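Side-chain contacts in methanol--corrinoid protein co-methyltransferase (Methanosarcina barkeri, PDB 2I2X), which transfers the methyl group of methanol to the cob(I)amide carried by its partner corrinoid protein, a step in methanogenesis from methanol: residues V145-F150 with W200-K205; N13-T18 with V351-M356; R72-G77 with D114-K119; G183-I188 with R392-A397. One frame throughout, in Å; residues are numbered along the deposited sequence.

Interaction 1 of 4, residues V145-F150 with W200-K205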
loop_
_atom_site.group_PDB
_atom_site.type_symbol
_atom_site.label_atom_id
_atom_site.label_comp_id
_atom_site.label_asym_id
_atom_site.label_seq_id
_atom_site.Cartn_x
_atom_site.Cartn_y
_atom_site.Cartn_z
ATOM N N VAL A 145 12.611 -34.208 2.312
ATOM C CA VAL A 145 12.397 -33.227 1.258
ATOM C C VAL A 145 12.445 -31.821 1.891
ATOM O O VAL A 145 13.127 -30.932 1.400
ATOM C CB VAL A 145 11.070 -33.485 0.507
ATOM C CG1 VAL A 145 10.845 -32.457 -0.604
ATOM C CG2 VAL A 145 11.060 -34.887 -0.097
ATOM N N PHE A 146 11.745 -31.681 3.019
ATOM C CA PHE A 146 11.710 -30.482 3.829
ATOM C C PHE A 146 13.124 -29.939 4.055
ATOM O O PHE A 146 13.413 -28.774 3.751
ATOM C CB PHE A 146 11.016 -30.826 5.145
ATOM C CG PHE A 146 10.831 -29.667 6.086
ATOM C CD1 PHE A 146 10.212 -28.493 5.670
ATOM C CD2 PHE A 146 11.245 -29.774 7.408
ATOM C CE1 PHE A 146 10.020 -27.445 6.556
ATOM C CE2 PHE A 146 11.051 -28.727 8.302
ATOM C CZ PHE A 146 10.439 -27.559 7.873
ATOM N N LEU A 147 14.001 -30.798 4.566
ATOM C CA LEU A 147 15.414 -30.454 4.793
ATOM C C LEU A 147 16.164 -30.078 3.522
ATOM O O LEU A 147 16.982 -29.151 3.546
ATOM C CB LEU A 147 16.154 -31.601 5.492
ATOM C CG LEU A 147 15.720 -31.983 6.910
ATOM C CD1 LEU A 147 16.757 -32.955 7.529
ATOM C CD2 LEU A 147 15.469 -30.756 7.829
ATOM N N GLU A 148 15.909 -30.812 2.434
ATOM C CA GLU A 148 16.538 -30.546 1.144
ATOM C C GLU A 148 16.184 -29.141 0.673
ATOM O O GLU A 148 16.997 -28.477 0.031
ATOM C CB GLU A 148 16.053 -31.524 0.077
ATOM C CG GLU A 148 16.624 -32.910 0.128
ATOM C CD GLU A 148 16.034 -33.838 -0.949
ATOM O OE1 GLU A 148 15.961 -33.423 -2.136
ATOM O OE2 GLU A 148 15.663 -34.988 -0.603
ATOM N N ALA A 149 14.967 -28.694 0.971
ATOM C CA ALA A 149 14.591 -27.347 0.598
ATOM C C ALA A 149 15.491 -26.316 1.307
ATOM O O ALA A 149 16.017 -25.395 0.656
ATOM C CB ALA A 149 13.112 -27.084 0.843
ATOM N N PHE A 150 15.694 -26.492 2.612
ATOM C CA PHE A 150 16.533 -25.567 3.355
ATOM C C PHE A 150 17.933 -25.616 2.788
ATOM O O PHE A 150 18.525 -24.587 2.530
ATOM C CB PHE A 150 16.590 -25.875 4.859
ATOM C CG PHE A 150 15.359 -25.492 5.618
ATOM C CD1 PHE A 150 15.168 -24.174 6.059
ATOM C CD2 PHE A 150 14.399 -26.460 5.941
ATOM C CE1 PHE A 150 14.030 -23.811 6.774
ATOM C CE2 PHE A 150 13.236 -26.103 6.665
ATOM C CZ PHE A 150 13.056 -24.765 7.072
ATOM N N TRP A 200 14.385 -27.344 14.300
ATOM C CA TRP A 200 15.412 -26.307 14.420
ATOM C C TRP A 200 16.828 -26.837 14.682
ATOM O O TRP A 200 17.812 -26.188 14.343
ATOM C CB TRP A 200 14.972 -25.166 15.355
ATOM C CG TRP A 200 13.966 -24.288 14.600
ATOM C CD1 TRP A 200 12.589 -24.305 14.720
ATOM C CD2 TRP A 200 14.267 -23.355 13.549
ATOM N NE1 TRP A 200 12.031 -23.428 13.816
ATOM C CE2 TRP A 200 13.035 -22.834 13.088
ATOM C CE3 TRP A 200 15.459 -22.893 12.974
ATOM C CZ2 TRP A 200 12.962 -21.867 12.074
ATOM C CZ3 TRP A 200 15.389 -21.915 11.959
ATOM C CH2 TRP A 200 14.148 -21.420 11.525
ATOM N N THR A 201 16.922 -28.042 15.248
ATOM C CA THR A 201 18.189 -28.703 15.406
ATOM C C THR A 201 18.723 -29.039 14.032
ATOM O O THR A 201 19.872 -28.761 13.714
ATOM C CB THR A 201 18.002 -29.971 16.238
ATOM O OG1 THR A 201 17.563 -29.582 17.553
ATOM C CG2 THR A 201 19.318 -30.801 16.311
ATOM N N ASP A 202 17.887 -29.630 13.202
ATOM C CA ASP A 202 18.296 -29.926 11.859
ATOM C C ASP A 202 18.540 -28.670 11.022
ATOM O O ASP A 202 19.545 -28.624 10.288
ATOM C CB ASP A 202 17.262 -30.802 11.193
ATOM C CG ASP A 202 17.213 -32.191 11.776
ATOM O OD1 ASP A 202 18.231 -32.662 12.361
ATOM O OD2 ASP A 202 16.138 -32.811 11.654
ATOM N N ILE A 203 17.658 -27.657 11.133
ATOM C CA ILE A 203 17.816 -26.422 10.326
ATOM C C ILE A 203 19.154 -25.745 10.610
ATOM O O ILE A 203 19.878 -25.407 9.688
ATOM C CB ILE A 203 16.647 -25.425 10.449
ATOM C CG1 ILE A 203 15.400 -26.006 9.777
ATOM C CG2 ILE A 203 17.018 -24.128 9.763
ATOM C CD1 ILE A 203 14.057 -25.567 10.367
ATOM N N SER A 204 19.485 -25.605 11.887
ATOM C CA SER A 204 20.750 -25.004 12.321
ATOM C C SER A 204 21.998 -25.761 11.832
ATOM O O SER A 204 22.958 -25.158 11.336
ATOM C CB SER A 204 20.754 -24.906 13.833
ATOM O OG SER A 204 19.696 -24.060 14.268
ATOM N N LYS A 205 21.962 -27.088 11.965
ATOM C CA LYS A 205 22.987 -27.966 11.394
ATOM C C LYS A 205 23.253 -27.604 9.904
ATOM O O LYS A 205 24.411 -27.456 9.460
ATOM C CB LYS A 205 22.501 -29.401 11.527
ATOM C CG LYS A 205 23.548 -30.374 11.895
ATOM C CD LYS A 205 23.051 -31.300 13.018
ATOM C CE LYS A 205 22.319 -32.554 12.492
ATOM N NZ LYS A 205 22.052 -33.521 13.620
#
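L147 and F150 meet D202 and I203 where two neighbouring helices, 143-155 and 181-210, lie side by side on the outside of the TIM barrel. Following the first segment, F146 comes first: it makes no contact with 200-205 itself but braces F150, whose CE2 sits 3.3 Å above the F146 ring plane near its rim, while F146 CZ lies at the edge of the F150 ring. L147 follows with its CD2 methyl, 3.8 Å from D202 CB; the carboxylate of D202 is engaged elsewhere, through OD2 to the hydroxyl of Y143. F150 then meets I203 with its ring. With CG anti to its carbonyl carbon (chi1 -75°), it presents a face to I203, whose CG1 stands 3.7 Å from the ring centroid and 10° off the normal, a CH-pi contact. Replacement of F150 by an alanine would probably open a gap beneath I203 and deprive the F146 ring of the edge resting on it. F150 also packs on L161 and V163 of strand 160-163. I203 CD1 is shared: it approaches F150 CZ at 3.5 Å and lies 3.8 Å above the W200 ring, over its centre.

Interaction 2 of 4, residues N13-T18 with V351-M356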
loop_
_atom_site.group_PDB
_atom_site.type_symbol
_atom_site.label_atom_id
_atom_site.label_comp_id
_atom_site.label_asym_id
_atom_site.label_seq_id
_atom_site.Cartn_x
_atom_site.Cartn_y
_atom_site.Cartn_z
ATOM N N ASN A 13 16.761 -5.256 32.362
ATOM C CA ASN A 13 15.406 -4.708 32.544
ATOM C C ASN A 13 14.866 -4.228 31.188
ATOM O O ASN A 13 15.644 -4.087 30.232
ATOM C CB ASN A 13 15.427 -3.560 33.571
ATOM C CG ASN A 13 16.331 -2.393 33.132
ATOM O OD1 ASN A 13 16.080 -1.755 32.107
ATOM N ND2 ASN A 13 17.367 -2.105 33.911
ATOM N N ALA A 14 13.562 -3.936 31.113
ATOM C CA ALA A 14 12.892 -3.557 29.845
ATOM C C ALA A 14 13.456 -2.299 29.206
ATOM O O ALA A 14 13.491 -2.177 27.989
ATOM C CB ALA A 14 11.363 -3.416 30.038
ATOM N N ASP A 15 13.910 -1.371 30.036
ATOM C CA ASP A 15 14.372 -0.077 29.557
ATOM C C ASP A 15 15.664 -0.132 28.757
ATOM O O ASP A 15 16.032 0.863 28.118
ATOM C CB ASP A 15 14.499 0.938 30.697
ATOM C CG ASP A 15 14.799 2.331 30.182
ATOM O OD1 ASP A 15 13.884 2.964 29.631
ATOM O OD2 ASP A 15 15.960 2.781 30.296
ATOM N N GLU A 16 16.334 -1.280 28.776
ATOM C CA GLU A 16 17.568 -1.480 28.009
ATOM C C GLU A 16 17.250 -1.840 26.555
ATOM O O GLU A 16 18.133 -1.764 25.663
ATOM C CB GLU A 16 18.403 -2.636 28.608
ATOM C CG GLU A 16 19.436 -2.247 29.658
ATOM C CD GLU A 16 20.147 -3.447 30.343
ATOM O OE1 GLU A 16 19.922 -4.643 29.983
ATOM O OE2 GLU A 16 20.955 -3.169 31.276
ATOM N N MET A 17 16.018 -2.291 26.327
ATOM C CA MET A 17 15.579 -2.661 24.990
ATOM C C MET A 17 15.261 -1.433 24.101
ATOM O O MET A 17 14.683 -0.420 24.549
ATOM C CB MET A 17 14.379 -3.586 25.073
ATOM C CG MET A 17 14.672 -4.915 25.814
ATOM S SD MET A 17 13.191 -5.927 25.962
ATOM C CE MET A 17 13.239 -6.635 24.339
ATOM N N THR A 18 15.658 -1.544 22.843
ATOM C CA THR A 18 15.408 -0.510 21.891
ATOM C C THR A 18 15.334 -1.130 20.495
ATOM O O THR A 18 15.629 -2.332 20.314
ATOM C CB THR A 18 16.464 0.634 21.991
ATOM O OG1 THR A 18 15.903 1.833 21.466
ATOM C CG2 THR A 18 17.754 0.314 21.227
ATOM N N VAL A 351 12.803 7.634 23.528
ATOM C CA VAL A 351 11.559 8.389 23.606
ATOM C C VAL A 351 10.642 7.978 22.453
ATOM O O VAL A 351 9.427 7.892 22.611
ATOM C CB VAL A 351 11.782 9.944 23.607
ATOM C CG1 VAL A 351 12.457 10.385 22.346
ATOM C CG2 VAL A 351 10.446 10.715 23.731
ATOM N N LEU A 352 11.232 7.720 21.291
ATOM C CA LEU A 352 10.445 7.340 20.131
ATOM C C LEU A 352 9.894 5.953 20.368
ATOM O O LEU A 352 8.691 5.720 20.173
ATOM C CB LEU A 352 11.256 7.447 18.823
ATOM C CG LEU A 352 10.512 7.028 17.543
ATOM C CD1 LEU A 352 9.239 7.860 17.358
ATOM C CD2 LEU A 352 11.411 7.084 16.325
ATOM N N ARG A 353 10.755 5.038 20.817
ATOM C CA ARG A 353 10.294 3.753 21.353
ATOM C C ARG A 353 9.085 3.911 22.306
ATOM O O ARG A 353 8.027 3.334 22.068
ATOM C CB ARG A 353 11.457 3.003 21.973
ATOM C CG ARG A 353 11.120 1.779 22.892
ATOM C CD ARG A 353 11.259 2.270 24.317
ATOM N NE ARG A 353 12.425 1.733 24.960
ATOM C CZ ARG A 353 13.001 2.206 26.057
ATOM N NH1 ARG A 353 12.553 3.294 26.665
ATOM N NH2 ARG A 353 14.050 1.529 26.543
ATOM N N ASP A 354 9.176 4.759 23.319
ATOM C CA ASP A 354 8.003 4.964 24.175
ATOM C C ASP A 354 6.765 5.479 23.450
ATOM O O ASP A 354 5.647 5.055 23.756
ATOM C CB ASP A 354 8.337 5.820 25.387
ATOM C CG ASP A 354 9.291 5.117 26.340
ATOM O OD1 ASP A 354 9.535 3.878 26.219
ATOM O OD2 ASP A 354 9.803 5.803 27.234
ATOM N N LEU A 355 6.966 6.373 22.477
ATOM C CA LEU A 355 5.863 6.987 21.753
ATOM C C LEU A 355 5.139 5.885 20.942
ATOM O O LEU A 355 3.913 5.748 20.998
ATOM C CB LEU A 355 6.390 8.106 20.852
ATOM C CG LEU A 355 6.197 9.624 21.052
ATOM C CD1 LEU A 355 5.718 10.067 22.403
ATOM C CD2 LEU A 355 7.462 10.353 20.695
ATOM N N MET A 356 5.916 5.063 20.246
ATOM C CA MET A 356 5.359 3.954 19.465
ATOM C C MET A 356 4.587 3.025 20.377
ATOM O O MET A 356 3.487 2.610 20.043
ATOM C CB MET A 356 6.459 3.177 18.724
ATOM C CG MET A 356 7.302 4.061 17.877
ATOM S SD MET A 356 8.706 3.280 17.098
ATOM C CE MET A 356 9.389 2.445 18.459
#
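R353 reaches from helix 349-361 to D15 and M17 and spends its guanidinium on backbone and carboxylate oxygens. M17 O is gripped side-on by R353 NE at 3.1 Å and R353 NH2 at 2.9 Å, with the carbonyl oxygen in the guanidinium plane. The chain runs with CG anti to the backbone N (chi1 166°), then bends at chi2 and chi3, which turns this edge to the carbonyl. R353 NH2 also gives a weak bond to D15 O, poorly aligned at 121°. The third nitrogen serves two acids: R353 NH1 meets D15 OD1 at 3.3 Å and D354 OD1 at 3.1 Å, each carboxylate approached from above its plane. D15, R353 and D354 thus form a salt-bridge network, which pins the loop before strand 21-22 to a helix that itself packs on the second subunit, L352 against L352 of that copy. A leucine in place of R353 would probably leave M17 O without a mate, the two carboxylates without the positive charge between them and the loop free to shift. Both acids have further partners, D15 OD2 pairing with K350 and D354 OD1 accepting from the hydroxyl of Y372.

Interaction 3 of 4, residues R72-G77 with D114-K119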
loop_
_atom_site.group_PDB
_atom_site.type_symbol
_atom_site.label_atom_id
_atom_site.label_comp_id
_atom_site.label_asym_id
_atom_site.label_seq_id
_atom_site.Cartn_x
_atom_site.Cartn_y
_atom_site.Cartn_z
ATOM N N ARG A 72 14.075 0.641 -6.781
ATOM C CA ARG A 72 13.477 1.655 -5.950
ATOM C C ARG A 72 14.384 2.113 -4.822
ATOM O O ARG A 72 14.479 3.303 -4.550
ATOM C CB ARG A 72 12.144 1.205 -5.361
ATOM C CG ARG A 72 11.455 2.405 -4.696
ATOM C CD ARG A 72 10.938 3.409 -5.794
ATOM N NE ARG A 72 9.588 3.691 -5.393
ATOM C CZ ARG A 72 8.507 3.544 -6.126
ATOM N NH1 ARG A 72 8.570 3.240 -7.398
ATOM N NH2 ARG A 72 7.347 3.778 -5.560
ATOM N N MET A 73 15.027 1.167 -4.146
ATOM C CA MET A 73 15.846 1.491 -2.995
ATOM C C MET A 73 16.939 2.472 -3.393
ATOM O O MET A 73 17.194 3.425 -2.660
ATOM C CB MET A 73 16.450 0.234 -2.362
ATOM C CG MET A 73 15.453 -0.716 -1.670
ATOM S SD MET A 73 14.306 0.107 -0.538
ATOM C CE MET A 73 15.287 -0.024 0.874
ATOM N N VAL A 74 17.563 2.271 -4.552
ATOM C CA VAL A 74 18.689 3.120 -4.926
ATOM C C VAL A 74 18.179 4.473 -5.449
ATOM O O VAL A 74 18.843 5.489 -5.291
ATOM C CB VAL A 74 19.728 2.418 -5.898
ATOM C CG1 VAL A 74 20.289 1.097 -5.261
ATOM C CG2 VAL A 74 19.122 2.139 -7.250
ATOM N N GLN A 75 16.981 4.477 -6.029
ATOM C CA GLN A 75 16.378 5.711 -6.513
ATOM C C GLN A 75 15.985 6.636 -5.373
ATOM O O GLN A 75 15.900 7.840 -5.571
ATOM C CB GLN A 75 15.161 5.432 -7.394
ATOM C CG GLN A 75 15.494 4.865 -8.774
ATOM C CD GLN A 75 16.091 5.875 -9.769
ATOM O OE1 GLN A 75 16.419 7.011 -9.429
ATOM N NE2 GLN A 75 16.250 5.436 -11.011
ATOM N N VAL A 76 15.751 6.106 -4.180
ATOM C CA VAL A 76 15.288 6.971 -3.099
ATOM C C VAL A 76 16.395 7.162 -2.054
ATOM O O VAL A 76 16.237 7.902 -1.073
ATOM C CB VAL A 76 13.922 6.488 -2.505
ATOM C CG1 VAL A 76 13.391 7.473 -1.451
ATOM C CG2 VAL A 76 12.908 6.295 -3.607
ATOM N N GLY A 77 17.533 6.520 -2.295
ATOM C CA GLY A 77 18.710 6.710 -1.447
ATOM C C GLY A 77 18.776 5.821 -0.214
ATOM O O GLY A 77 19.542 6.086 0.707
ATOM N N ASP A 114 27.223 -4.452 -6.150
ATOM C CA ASP A 114 28.479 -4.106 -6.816
ATOM C C ASP A 114 28.494 -2.674 -7.360
ATOM O O ASP A 114 29.462 -1.946 -7.135
ATOM C CB ASP A 114 28.842 -5.114 -7.914
ATOM C CG ASP A 114 29.149 -6.513 -7.362
ATOM O OD1 ASP A 114 29.502 -6.644 -6.166
ATOM O OD2 ASP A 114 29.049 -7.501 -8.132
ATOM N N GLU A 115 27.424 -2.270 -8.040
ATOM C CA GLU A 115 27.318 -0.917 -8.595
ATOM C C GLU A 115 27.181 0.207 -7.587
ATOM O O GLU A 115 27.870 1.226 -7.702
ATOM C CB GLU A 115 26.120 -0.813 -9.503
ATOM C CG GLU A 115 26.458 -0.906 -10.952
ATOM C CD GLU A 115 25.776 0.202 -11.735
ATOM O OE1 GLU A 115 26.370 1.316 -11.822
ATOM O OE2 GLU A 115 24.650 -0.066 -12.249
ATOM N N TYR A 116 26.279 0.041 -6.617
ATOM C CA TYR A 116 25.927 1.141 -5.743
ATOM C C TYR A 116 26.410 1.002 -4.301
ATOM O O TYR A 116 26.389 1.976 -3.562
ATOM C CB TYR A 116 24.410 1.321 -5.732
ATOM C CG TYR A 116 23.729 1.473 -7.088
ATOM C CD1 TYR A 116 23.640 2.720 -7.716
ATOM C CD2 TYR A 116 23.151 0.374 -7.724
ATOM C CE1 TYR A 116 23.001 2.865 -8.959
ATOM C CE2 TYR A 116 22.504 0.504 -8.950
ATOM C CZ TYR A 116 22.439 1.756 -9.566
ATOM O OH TYR A 116 21.803 1.881 -10.780
ATOM N N GLY A 117 26.815 -0.208 -3.887
ATOM C CA GLY A 117 27.157 -0.479 -2.477
ATOM C C GLY A 117 25.999 -0.499 -1.470
ATOM O O GLY A 117 26.218 -0.322 -0.279
ATOM N N ILE A 118 24.767 -0.710 -1.940
ATOM C CA ILE A 118 23.638 -0.921 -1.066
ATOM C C ILE A 118 23.783 -2.292 -0.368
ATOM O O ILE A 118 24.104 -3.285 -1.010
ATOM C CB ILE A 118 22.295 -0.861 -1.862
ATOM C CG1 ILE A 118 21.098 -1.097 -0.937
ATOM C CG2 ILE A 118 22.294 -1.839 -3.062
ATOM C CD1 ILE A 118 19.764 -0.835 -1.595
ATOM N N LYS A 119 23.582 -2.315 0.950
ATOM C CA LYS A 119 23.646 -3.532 1.738
ATOM C C LYS A 119 22.327 -4.272 1.621
ATOM O O LYS A 119 21.251 -3.671 1.710
ATOM C CB LYS A 119 23.884 -3.171 3.197
ATOM C CG LYS A 119 25.081 -2.264 3.445
ATOM C CD LYS A 119 24.791 -1.436 4.683
ATOM C CE LYS A 119 25.970 -1.317 5.581
ATOM N NZ LYS A 119 27.069 -0.552 4.999
#
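Apolar packing between two helix ends joins M73 and V74, in the last turn of helix 55-76, to Y116 and I118, where helix 95-116 gives way to strand 119-126. The two methyls of V74 lie along one face of the Y116 ring: V74 CG1 is 3.8 Å from Y116 CD2, while V74 CG2 stands 4.1 Å from the ring centroid and 13° off the normal, a CH-pi contact displaced toward the rim. V74 CG1 also comes within 4.2 Å of I118 CD1, and is therefore caught between ring and isoleucine. In the TIM barrel each of these helices leads into a strand of the inner wall, 80-86 or 119-126, so the contact sits where helices hand over to strands. Both turns use a glycine with positive phi, G77 and G117; at G77 a side chain would be jammed against V76 O. I118 is extended, with CG1 anti to the backbone N (chi1 180°), and this carries I118 CD1 to M73 CB at 3.6 Å. M73 and I118 both lean on I81 of strand 80-86. L234 of the second subunit packs on V74 and Y116, and Y16 of another chain on V74 and I118.

Interaction 4 of 4, residues G183-I188 with R392-A397; sequences GLLYSI and RAKNAA
G183 O, two residues ahead of the leucine that makes this contact, is gripped twice by S187: by the hydroxyl OG at 2.7 Å and by the backbone N at 2.8 Å. The hydroxyl comes in at a C=O...donor angle of 131°, tilted from the carbonyl plane, so a buried serine spends its polar end on its own helix while its side chain packs on V171 and F172. A wider pi-type turn spans 185-188. L185 is the residue that points to helix 389-409. It spreads its two methyls over A393 and K394: L185 CD2 lies 3.7 Å from A393 CB and 3.9 Å from K394 N, while L185 CD1 is 4.0 Å from K394 CB and nearly as close to CD of that lysine. The small A393 lets the leucine come up to the main chain. K394 lends only its aliphatic part; CG is anti to the backbone N (chi1 -175°), and bends further out, at chi3 and chi4, lead NZ away to a salt bridge with D434, which would help to offset the cost of burying this charge. L432 and F439 also pack on L185. A leucine packed against an alanine and the aliphatic part of a lysine here joins helix 181-210 of the TIM barrel to helix 389-409, one of the helices after the last barrel strand.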
loop_
_atom_site.group_PDB
_atom_site.type_symbol
_atom_site.label_atom_id
_atom_site.label_comp_id
_atom_site.label_asym_id
_atom_site.label_seq_id
_atom_site.Cartn_x
_atom_site.Cartn_y
_atom_site.Cartn_z
ATOM N N GLY A 183 -6.361 -26.641 25.894
ATOM C CA GLY A 183 -6.011 -27.103 24.555
ATOM C C GLY A 183 -5.030 -26.141 23.891
ATOM O O GLY A 183 -4.043 -26.564 23.269
ATOM N N LEU A 184 -5.282 -24.845 24.049
ATOM C CA LEU A 184 -4.319 -23.840 23.620
ATOM C C LEU A 184 -2.935 -24.086 24.218
ATOM O O LEU A 184 -1.950 -24.132 23.472
ATOM C CB LEU A 184 -4.820 -22.430 23.954
ATOM C CG LEU A 184 -5.643 -21.565 22.978
ATOM C CD1 LEU A 184 -6.252 -22.285 21.775
ATOM C CD2 LEU A 184 -6.717 -20.800 23.764
ATOM N N LEU A 185 -2.872 -24.242 25.549
ATOM C CA LEU A 185 -1.616 -24.567 26.266
ATOM C C LEU A 185 -0.912 -25.809 25.724
ATOM O O LEU A 185 0.320 -25.835 25.554
ATOM C CB LEU A 185 -1.880 -24.767 27.747
ATOM C CG LEU A 185 -0.849 -24.277 28.785
ATOM C CD1 LEU A 185 -1.062 -24.930 30.107
ATOM C CD2 LEU A 185 0.600 -24.462 28.351
ATOM N N TYR A 186 -1.698 -26.830 25.410
ATOM C CA TYR A 186 -1.126 -28.075 24.975
ATOM C C TYR A 186 -0.626 -27.966 23.542
ATOM O O TYR A 186 0.539 -28.295 23.264
ATOM C CB TYR A 186 -2.149 -29.208 25.155
ATOM C CG TYR A 186 -1.705 -30.571 24.711
ATOM C CD1 TYR A 186 -0.651 -31.237 25.347
ATOM C CD2 TYR A 186 -2.388 -31.249 23.688
ATOM C CE1 TYR A 186 -0.275 -32.554 24.963
ATOM C CE2 TYR A 186 -2.012 -32.559 23.287
ATOM C CZ TYR A 186 -0.967 -33.187 23.936
ATOM O OH TYR A 186 -0.601 -34.435 23.530
ATOM N N SER A 187 -1.500 -27.520 22.637
ATOM C CA SER A 187 -1.142 -27.367 21.216
ATOM C C SER A 187 0.053 -26.484 20.980
ATOM O O SER A 187 0.995 -26.873 20.293
ATOM C CB SER A 187 -2.321 -26.851 20.371
ATOM O OG SER A 187 -2.914 -25.730 20.971
ATOM N N ILE A 188 0.037 -25.311 21.587
ATOM C CA ILE A 188 1.089 -24.337 21.325
ATOM C C ILE A 188 2.303 -24.594 22.217
ATOM O O ILE A 188 3.430 -24.796 21.747
ATOM C CB ILE A 188 0.574 -22.854 21.536
ATOM C CG1 ILE A 188 -0.711 -22.588 20.730
ATOM C CG2 ILE A 188 1.667 -21.869 21.247
ATOM C CD1 ILE A 188 -1.401 -21.280 21.091
ATOM N N ARG A 392 6.808 -23.474 31.898
ATOM C CA ARG A 392 7.169 -22.116 31.439
ATOM C C ARG A 392 6.052 -21.476 30.616
ATOM O O ARG A 392 5.765 -20.290 30.762
ATOM C CB ARG A 392 8.524 -22.073 30.705
ATOM C CG ARG A 392 8.554 -22.601 29.291
ATOM C CD ARG A 392 10.025 -22.865 28.861
ATOM N NE ARG A 392 10.133 -23.076 27.421
ATOM C CZ ARG A 392 11.260 -22.997 26.715
ATOM N NH1 ARG A 392 12.427 -22.750 27.294
ATOM N NH2 ARG A 392 11.213 -23.163 25.408
ATOM N N ALA A 393 5.409 -22.280 29.778
ATOM C CA ALA A 393 4.285 -21.835 28.978
ATOM C C ALA A 393 3.072 -21.487 29.839
ATOM O O ALA A 393 2.383 -20.455 29.609
ATOM C CB ALA A 393 3.928 -22.878 27.923
ATOM N N LYS A 394 2.789 -22.333 30.826
ATOM C CA LYS A 394 1.692 -22.027 31.743
ATOM C C LYS A 394 1.980 -20.718 32.493
ATOM O O LYS A 394 1.065 -19.906 32.659
ATOM C CB LYS A 394 1.438 -23.181 32.697
ATOM C CG LYS A 394 0.244 -23.016 33.630
ATOM C CD LYS A 394 -0.259 -24.394 34.124
ATOM C CE LYS A 394 0.622 -25.019 35.266
ATOM N NZ LYS A 394 0.727 -24.157 36.506
ATOM N N ASN A 395 3.235 -20.503 32.919
ATOM C CA ASN A 395 3.597 -19.285 33.644
ATOM C C ASN A 395 3.261 -18.048 32.779
ATOM O O ASN A 395 2.687 -17.072 33.263
ATOM C CB ASN A 395 5.090 -19.272 34.020
ATOM C CG ASN A 395 5.469 -20.347 35.091
ATOM O OD1 ASN A 395 4.607 -20.965 35.724
ATOM N ND2 ASN A 395 6.768 -20.547 35.279
ATOM N N ALA A 396 3.576 -18.130 31.491
ATOM C CA ALA A 396 3.420 -17.014 30.589
ATOM C C ALA A 396 1.946 -16.697 30.453
ATOM O O ALA A 396 1.538 -15.533 30.543
ATOM C CB ALA A 396 4.062 -17.321 29.217
ATOM N N ALA A 397 1.145 -17.728 30.257
ATOM C CA ALA A 397 -0.295 -17.596 30.137
ATOM C C ALA A 397 -0.913 -16.945 31.373
ATOM O O ALA A 397 -1.793 -16.087 31.252
ATOM C CB ALA A 397 -0.912 -18.989 29.897
#

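Overall arrangement
From the N terminus, the contact begun by the loop at 13-18 spans the longest stretch of chain of the four: interaction 2 closes only at 351-356 and encloses both interaction 3 and interaction 1. Interaction 3 closes first, joining the ends of helices 55-76 and 95-116, and is complete before interaction 1 opens. Interactions 1 and 4 cross, because 183-188 falls between the segments of interaction 1, and both draw on helix 181-210. Interaction 4 then closes at 392-397, beyond 351-356, so it crosses interaction 2 as well and carries the barrel over to later helices. Interactions 3 and 4 lie farthest apart, about 45 Å between centres, while 2 and 3 both touch the second subunit.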